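Local atomic coordinates of MIP07328p (Drosophila melanogaster, PDB entry 6FKK), a protein that probably acts as an axon guidance cue of the semaphorin family, a chemorepellent signal that binds semaphorin receptors through its extracellular part. Residues Asp412-Lys417 against Glu440-Pro445. Residues are numbered along the deposited sequence; the frame is centred on the assembly and turned at random.
Sequences DGKVTK and EMQVLP
Strands 414-417 and 440-442 run antiparallel, 160° between their directions and 4.7 Å between axes, with V415 and M441 as the hydrogen-bonded pair (V415 N to M441 O, 3.0 Å) between the non-hydrogen-bonded pairs K414-Q442 and T416-E440. Just past Q442 the chain makes a classic-bulge-like irregularity, in which the successive V443 N (3.1 Å) and L444 N both donate to G413 O, in its carbonyl plane. G413 takes positive phi (105°), and a side chain there would run into the Q442 amide. That amide organises the polar face. With CG anti to the backbone N and the chain bent at chi2 (74°), Q442 turns its two ends to different partners: OE1 accepts from K414 NZ nearly along the C=O axis, while NE2 donates to D412 O at 3.2 Å and to L444 O at 2.9 Å. Both acceptors lie close to the amide plane, which fixes the rotation of the group. An alanine at Q442 would remove all three bonds and would probably loosen the tie between the D412-G413 turn and the L444 backbone. K414 crosses Q442 obliquely and bends at chi4 to bring NZ to D412 OD2 (3.4 Å, a salt bridge) and T11. On the same face E440 extends alongside T416, whose OG1 makes a weak bond to OE2; the stronger partner of that carboxylate is K379. On the opposite face V415 meets V443, from the loop after the strand, CG2 to CG2 at 3.7 Å. The contact sits at the open end of the hairpin of strands 414-423 and 432-442, the outer two strands of a four-stranded antiparallel blade of the sema beta-propeller; V415 and V443 pack against V464 of strand 461-465, in the next blade, V443 also reaching V471 and V473 of strand 469-474.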
ATOM      1  N   ASP A 412     -10.316  12.678   6.248  1.00 64.17           N
ATOM      2  CA  ASP A 412     -10.538  13.927   6.964  1.00 66.58           C
ATOM      3  C   ASP A 412      -9.302  14.819   6.936  1.00 71.85           C
ATOM      4  O   ASP A 412      -9.423  16.045   7.018  1.00 74.70           O
ATOM      5  CB  ASP A 412     -10.946  13.611   8.408  1.00 78.60           C
ATOM      6  CG  ASP A 412     -11.574  14.790   9.123  1.00110.46           C
ATOM      7  OD1 ASP A 412     -11.642  15.889   8.540  1.00127.81           O
ATOM      8  OD2 ASP A 412     -12.012  14.613  10.278  1.00123.85           O
ATOM      9  N   GLY A 413      -8.118  14.230   6.798  1.00 55.77           N
ATOM     10  CA  GLY A 413      -6.873  14.960   6.894  1.00 54.29           C
ATOM     11  C   GLY A 413      -6.107  14.742   8.181  1.00 58.07           C
ATOM     12  O   GLY A 413      -5.131  15.461   8.429  1.00 57.68           O
ATOM     13  N   LYS A 414      -6.513  13.781   9.004  1.00 60.49           N
ATOM     14  CA  LYS A 414      -5.848  13.502  10.265  1.00 54.57           C
ATOM     15  C   LYS A 414      -4.815  12.396  10.093  1.00 56.78           C
ATOM     16  O   LYS A 414      -4.867  11.600   9.153  1.00 55.25           O
ATOM     17  CB  LYS A 414      -6.862  13.099  11.338  1.00 46.96           C
ATOM     18  CG  LYS A 414      -8.040  14.049  11.496  1.00 61.12           C
ATOM     19  CD  LYS A 414      -8.817  13.748  12.772  1.00 69.94           C
ATOM     20  CE  LYS A 414     -10.138  14.498  12.811  1.00 71.42           C
ATOM     21  NZ  LYS A 414      -9.963  15.957  12.572  1.00 83.69           N
ATOM     22  N   VAL A 415      -3.869  12.354  11.027  1.00 51.35           N
ATOM     23  CA  VAL A 415      -2.831  11.332  11.059  1.00 47.34           C
ATOM     24  C   VAL A 415      -2.819  10.711  12.447  1.00 60.73           C
ATOM     25  O   VAL A 415      -2.840  11.430  13.453  1.00 74.33           O
ATOM     26  CB  VAL A 415      -1.447  11.912  10.710  1.00 41.96           C
ATOM     27  CG1 VAL A 415      -0.362  10.868  10.931  1.00 46.71           C
ATOM     28  CG2 VAL A 415      -1.431  12.414   9.273  1.00 42.32           C
ATOM     29  N   THR A 416      -2.786   9.381  12.503  1.00 51.70           N
ATOM     30  CA  THR A 416      -2.817   8.640  13.758  1.00 54.39           C
ATOM     31  C   THR A 416      -1.539   7.825  13.896  1.00 68.55           C
ATOM     32  O   THR A 416      -1.241   6.982  13.042  1.00 76.06           O
ATOM     33  CB  THR A 416      -4.042   7.725  13.826  1.00 66.75           C
ATOM     34  OG1 THR A 416      -5.236   8.517  13.833  1.00 83.01           O
ATOM     35  CG2 THR A 416      -3.998   6.871  15.083  1.00 70.96           C
ATOM     36  N   LYS A 417      -0.789   8.081  14.964  1.00 53.92           N
ATOM     37  CA  LYS A 417       0.329   7.239  15.365  1.00 50.62           C
ATOM     38  C   LYS A 417      -0.150   6.234  16.402  1.00 47.52           C
ATOM     39  O   LYS A 417      -0.941   6.576  17.287  1.00 63.79           O
ATOM     40  CB  LYS A 417       1.469   8.066  15.963  1.00 49.94           C
ATOM     41  CG  LYS A 417       2.006   9.191  15.102  1.00 57.81           C
ATOM     42  CD  LYS A 417       2.998  10.019  15.912  1.00 81.95           C
ATOM     43  CE  LYS A 417       3.741  11.034  15.057  1.00 81.37           C
ATOM     44  NZ  LYS A 417       2.831  11.997  14.379  1.00 92.56           N
ATOM     45  N   GLU A 440      -3.305  11.699  17.562  1.00 59.64           N
ATOM     46  CA  GLU A 440      -4.173  11.885  16.402  1.00 47.69           C
ATOM     47  C   GLU A 440      -4.339  13.384  16.201  1.00 54.93           C
ATOM     48  O   GLU A 440      -5.057  14.038  16.963  1.00 68.92           O
ATOM     49  CB  GLU A 440      -5.530  11.205  16.587  1.00 54.74           C
ATOM     50  CG  GLU A 440      -6.425  11.292  15.356  1.00 87.68           C
ATOM     51  CD  GLU A 440      -7.773  10.617  15.547  1.00102.20           C
ATOM     52  OE1 GLU A 440      -8.710  11.279  16.044  1.00 97.06           O
ATOM     53  OE2 GLU A 440      -7.894   9.424  15.199  1.00103.60           O
ATOM     54  N   MET A 441      -3.672  13.928  15.187  1.00 68.30           N
ATOM     55  CA  MET A 441      -3.646  15.363  14.957  1.00 69.58           C
ATOM     56  C   MET A 441      -4.138  15.689  13.555  1.00 66.29           C
ATOM     57  O   MET A 441      -3.996  14.890  12.623  1.00 67.62           O
ATOM     58  CB  MET A 441      -2.235  15.931  15.146  1.00 67.79           C
ATOM     59  CG  MET A 441      -1.547  15.485  16.422  1.00 78.65           C
ATOM     60  SD  MET A 441      -0.077  16.469  16.762  1.00 95.83           S
ATOM     61  CE  MET A 441       0.682  15.523  18.080  1.00116.61           C
ATOM     62  N   GLN A 442      -4.720  16.876  13.418  1.00 66.68           N
ATOM     63  CA  GLN A 442      -5.120  17.388  12.115  1.00 63.97           C
ATOM     64  C   GLN A 442      -3.889  17.936  11.402  1.00 69.13           C
ATOM     65  O   GLN A 442      -3.196  18.810  11.934  1.00 75.15           O
ATOM     66  CB  GLN A 442      -6.183  18.472  12.275  1.00 53.00           C
ATOM     67  CG  GLN A 442      -6.813  18.920  10.970  1.00 63.63           C
ATOM     68  CD  GLN A 442      -7.767  17.888  10.409  1.00 68.71           C
ATOM     69  OE1 GLN A 442      -8.539  17.275  11.146  1.00 70.12           O
ATOM     70  NE2 GLN A 442      -7.719  17.687   9.098  1.00 51.29           N
ATOM     71  N   VAL A 443      -3.611  17.423  10.207  1.00 59.90           N
ATOM     72  CA  VAL A 443      -2.458  17.835   9.417  1.00 52.71           C
ATOM     73  C   VAL A 443      -2.878  18.689   8.225  1.00 61.33           C
ATOM     74  O   VAL A 443      -2.380  19.799   8.039  1.00 72.97           O
ATOM     75  CB  VAL A 443      -1.638  16.611   8.955  1.00 48.88           C
ATOM     76  CG1 VAL A 443      -0.586  17.036   7.944  1.00 49.86           C
ATOM     77  CG2 VAL A 443      -0.991  15.931  10.149  1.00 62.98           C
ATOM     78  N   LEU A 444      -3.784  18.180   7.408  1.00 59.22           N
ATOM     79  CA  LEU A 444      -4.284  18.896   6.244  1.00 52.88           C
ATOM     80  C   LEU A 444      -5.507  19.715   6.623  1.00 66.80           C
ATOM     81  O   LEU A 444      -6.066  19.554   7.711  1.00 71.95           O
ATOM     82  CB  LEU A 444      -4.613  17.898   5.137  1.00 56.43           C
ATOM     83  CG  LEU A 444      -3.462  17.055   4.588  1.00 54.16           C
ATOM     84  CD1 LEU A 444      -3.926  16.240   3.390  1.00 48.47           C
ATOM     85  CD2 LEU A 444      -2.284  17.939   4.217  1.00 56.61           C
ATOM     86  N   PRO A 445      -5.938  20.633   5.754  1.00 70.93           N
ATOM     87  CA  PRO A 445      -7.233  21.290   5.967  1.00 66.24           C
ATOM     88  C   PRO A 445      -8.341  20.262   6.153  1.00 69.77           C
ATOM     89  O   PRO A 445      -8.326  19.190   5.547  1.00 90.59           O
ATOM     90  CB  PRO A 445      -7.426  22.109   4.687  1.00 67.30           C
ATOM     91  CG  PRO A 445      -6.040  22.439   4.265  1.00 60.82           C
ATOM     92  CD  PRO A 445      -5.194  21.245   4.636  1.00 62.99           C
TER